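Local coordinates for protein N-acylglucosamine 2-epimerase (Marinomonas mediterranea, PDB 5X32) that catalyses the reversible isomerization of D-mannose to D-fructose and, less efficiently, also isomerizes D-lyxose, but cannot use D-glucose, at residues Q210-N215 with W227-W231. Residue numbers count along the deposited sequence, not the author numbering.
Sequences QASLSN and WQIDW
I229 overlaps the backbone at L213, in the turn following helix 193-212 of the (alpha/alpha)6 barrel of the N-acylglucosamine 2-epimerase family. S214 N hydrogen-bonds to A211 O (2.9 Å), an i to i+3 turn, after which S214 turns extended (phi/psi -104/148). The facing loop follows strand 222-223: W227 takes left-handed angles (65/29), then Q228 and I229 are extended. CA register pairs Q210 with W227 (7.6 Å) and L213 with I229 (6.8 Å). L213 (chi1 m, chi2 t) and I229 (m, t) point toward each other, branched aliphatic chains meeting at L213 CB and I229 CG1, 3.7 Å apart; I229 CD1 reaches L213 O at 3.6 Å. S214, small enough to sit beside I229, is hydrogen-bonded through OG to E218 O. The W231 ring lies obliquely, CH2 4.4 Å from N215 OD1. Buried Q210, its side chain about 12 Å from that of H251 (probably a catalytic proton donor/acceptor), offers a suitable amide: with chi1 and chi2 m, NE2 donates to W227 O at 3.0 Å, N-H...O angle 162°.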
ATOM      1  N   GLN A 210     -16.607   1.830 -11.834  1.00 62.56           N
ATOM      2  CA  GLN A 210     -16.705   2.889 -10.830  1.00 64.92           C
ATOM      3  C   GLN A 210     -16.061   4.198 -11.274  1.00 60.74           C
ATOM      4  O   GLN A 210     -16.515   5.270 -10.879  1.00 60.55           O
ATOM      5  CB  GLN A 210     -16.104   2.436  -9.501  1.00 65.43           C
ATOM      6  CG  GLN A 210     -16.870   1.293  -8.882  1.00 62.78           C
ATOM      7  CD  GLN A 210     -18.355   1.576  -8.831  1.00 62.26           C
ATOM      8  OE1 GLN A 210     -19.149   0.812  -9.359  1.00 66.81           O
ATOM      9  NE2 GLN A 210     -18.738   2.667  -8.180  1.00 62.09           N
ATOM     10  N   ALA A 211     -15.010   4.114 -12.083  1.00 61.41           N
ATOM     11  CA  ALA A 211     -14.361   5.315 -12.604  1.00 59.52           C
ATOM     12  C   ALA A 211     -15.272   6.128 -13.526  1.00 55.87           C
ATOM     13  O   ALA A 211     -15.313   7.357 -13.429  1.00 55.49           O
ATOM     14  CB  ALA A 211     -13.081   4.943 -13.328  1.00 53.35           C
ATOM     15  N   SER A 212     -16.034   5.444 -14.379  1.00 60.05           N
ATOM     16  CA  SER A 212     -16.901   6.108 -15.370  1.00 60.30           C
ATOM     17  C   SER A 212     -17.899   7.056 -14.734  1.00 61.53           C
ATOM     18  O   SER A 212     -18.377   7.982 -15.382  1.00 64.82           O
ATOM     19  CB  SER A 212     -17.682   5.080 -16.191  1.00 57.35           C
ATOM     20  OG  SER A 212     -16.836   4.258 -16.970  1.00 63.07           O
ATOM     21  N   LEU A 213     -18.176   6.829 -13.452  1.00 59.77           N
ATOM     22  CA  LEU A 213     -19.160   7.599 -12.701  1.00 58.89           C
ATOM     23  C   LEU A 213     -18.677   8.989 -12.435  1.00 58.26           C
ATOM     24  O   LEU A 213     -19.434   9.829 -11.947  1.00 61.47           O
ATOM     25  CB  LEU A 213     -19.472   6.915 -11.378  1.00 63.23           C
ATOM     26  CG  LEU A 213     -20.125   5.547 -11.547  1.00 65.10           C
ATOM     27  CD1 LEU A 213     -20.272   4.853 -10.205  1.00 62.21           C
ATOM     28  CD2 LEU A 213     -21.482   5.741 -12.209  1.00 58.60           C
ATOM     29  N   SER A 214     -17.393   9.210 -12.664  1.00 57.89           N
ATOM     30  CA  SER A 214     -16.870  10.547 -12.542  1.00 62.03           C
ATOM     31  C   SER A 214     -16.629  11.217 -13.894  1.00 66.65           C
ATOM     32  O   SER A 214     -16.220  10.572 -14.899  1.00 65.04           O
ATOM     33  CB  SER A 214     -15.570  10.545 -11.717  1.00 63.96           C
ATOM     34  OG  SER A 214     -14.411  10.513 -12.542  1.00 64.50           O
ATOM     35  N   ASN A 215     -16.823  12.533 -13.854  1.00 67.35           N
ATOM     36  CA  ASN A 215     -16.475  13.480 -14.914  1.00 74.38           C
ATOM     37  C   ASN A 215     -15.158  13.167 -15.637  1.00 75.77           C
ATOM     38  O   ASN A 215     -15.138  12.896 -16.850  1.00 71.59           O
ATOM     39  CB  ASN A 215     -16.392  14.857 -14.229  1.00 78.80           C
ATOM     40  CG  ASN A 215     -17.766  15.430 -13.861  1.00 89.34           C
ATOM     41  OD1 ASN A 215     -18.099  15.627 -12.689  1.00 98.75           O
ATOM     42  ND2 ASN A 215     -18.484  15.900 -14.894  1.00 93.52           N
ATOM     43  N   TRP A 227     -23.160   1.675  -4.569  1.00 74.36           N
ATOM     44  CA  TRP A 227     -21.937   1.887  -5.343  1.00 70.11           C
ATOM     45  C   TRP A 227     -22.171   3.016  -6.353  1.00 66.80           C
ATOM     46  O   TRP A 227     -21.565   3.046  -7.424  1.00 67.44           O
ATOM     47  CB  TRP A 227     -21.436   0.617  -6.023  1.00 62.08           C
ATOM     48  CG  TRP A 227     -20.668  -0.284  -5.094  1.00 66.20           C
ATOM     49  CD1 TRP A 227     -21.101  -1.448  -4.542  1.00 68.10           C
ATOM     50  CD2 TRP A 227     -19.329  -0.088  -4.614  1.00 59.06           C
ATOM     51  NE1 TRP A 227     -20.114  -1.998  -3.753  1.00 65.35           N
ATOM     52  CE2 TRP A 227     -19.017  -1.180  -3.784  1.00 64.78           C
ATOM     53  CE3 TRP A 227     -18.362   0.904  -4.813  1.00 62.98           C
ATOM     54  CZ2 TRP A 227     -17.779  -1.307  -3.144  1.00 65.84           C
ATOM     55  CZ3 TRP A 227     -17.134   0.779  -4.175  1.00 60.32           C
ATOM     56  CH2 TRP A 227     -16.853  -0.322  -3.357  1.00 60.02           C
ATOM     57  N   GLN A 228     -23.057   3.941  -5.988  1.00 66.03           N
ATOM     58  CA  GLN A 228     -23.164   5.229  -6.672  1.00 65.34           C
ATOM     59  C   GLN A 228     -22.240   6.235  -5.995  1.00 72.35           C
ATOM     60  O   GLN A 228     -21.915   6.089  -4.820  1.00 71.28           O
ATOM     61  CB  GLN A 228     -24.607   5.742  -6.658  1.00 70.58           C
ATOM     62  CG  GLN A 228     -25.568   4.992  -7.590  1.00 73.47           C
ATOM     63  CD  GLN A 228     -25.147   5.057  -9.066  1.00 77.78           C
ATOM     64  OE1 GLN A 228     -24.669   4.067  -9.634  1.00 70.95           O
ATOM     65  NE2 GLN A 228     -25.310   6.234  -9.684  1.00 74.47           N
ATOM     66  N   ILE A 229     -21.824   7.269  -6.712  1.00 70.31           N
ATOM     67  CA  ILE A 229     -20.862   8.193  -6.132  1.00 68.40           C
ATOM     68  C   ILE A 229     -21.476   9.069  -5.054  1.00 77.61           C
ATOM     69  O   ILE A 229     -22.477   9.753  -5.272  1.00 72.54           O
ATOM     70  CB  ILE A 229     -20.213   9.090  -7.188  1.00 67.61           C
ATOM     71  CG1 ILE A 229     -19.143   8.304  -7.941  1.00 66.56           C
ATOM     72  CG2 ILE A 229     -19.543  10.299  -6.537  1.00 70.57           C
ATOM     73  CD1 ILE A 229     -18.140   9.194  -8.674  1.00 67.91           C
ATOM     74  N   ASP A 230     -20.839   9.029  -3.885  1.00 83.72           N
ATOM     75  CA  ASP A 230     -21.122   9.936  -2.785  1.00 81.54           C
ATOM     76  C   ASP A 230     -20.278  11.200  -2.920  1.00 79.90           C
ATOM     77  O   ASP A 230     -19.073  11.175  -2.664  1.00 80.69           O
ATOM     78  CB  ASP A 230     -20.832   9.250  -1.446  1.00 71.10           C
ATOM     79  CG  ASP A 230     -21.369  10.034  -0.255  1.00 83.82           C
ATOM     80  OD1 ASP A 230     -21.689  11.239  -0.413  1.00 87.53           O
ATOM     81  OD2 ASP A 230     -21.474   9.442   0.846  1.00 79.10           O
ATOM     82  N   TRP A 231     -20.900  12.299  -3.334  1.00 75.60           N
ATOM     83  CA  TRP A 231     -20.199  13.586  -3.367  1.00 81.39           C
ATOM     84  C   TRP A 231     -20.079  14.192  -1.970  1.00 79.35           C
ATOM     85  O   TRP A 231     -20.457  15.342  -1.745  1.00 77.15           O
ATOM     86  CB  TRP A 231     -20.909  14.565  -4.313  1.00 84.23           C
ATOM     87  CG  TRP A 231     -20.972  14.068  -5.732  1.00 82.13           C
ATOM     88  CD1 TRP A 231     -22.080  13.645  -6.401  1.00 79.04           C
ATOM     89  CD2 TRP A 231     -19.872  13.922  -6.646  1.00 82.40           C
ATOM     90  NE1 TRP A 231     -21.744  13.256  -7.676  1.00 78.57           N
ATOM     91  CE2 TRP A 231     -20.397  13.417  -7.853  1.00 78.20           C
ATOM     92  CE3 TRP A 231     -18.496  14.173  -6.559  1.00 80.25           C
ATOM     93  CZ2 TRP A 231     -19.597  13.158  -8.968  1.00 78.92           C
ATOM     94  CZ3 TRP A 231     -17.702  13.921  -7.673  1.00 78.64           C
ATOM     95  CH2 TRP A 231     -18.257  13.420  -8.861  1.00 78.72           C
TER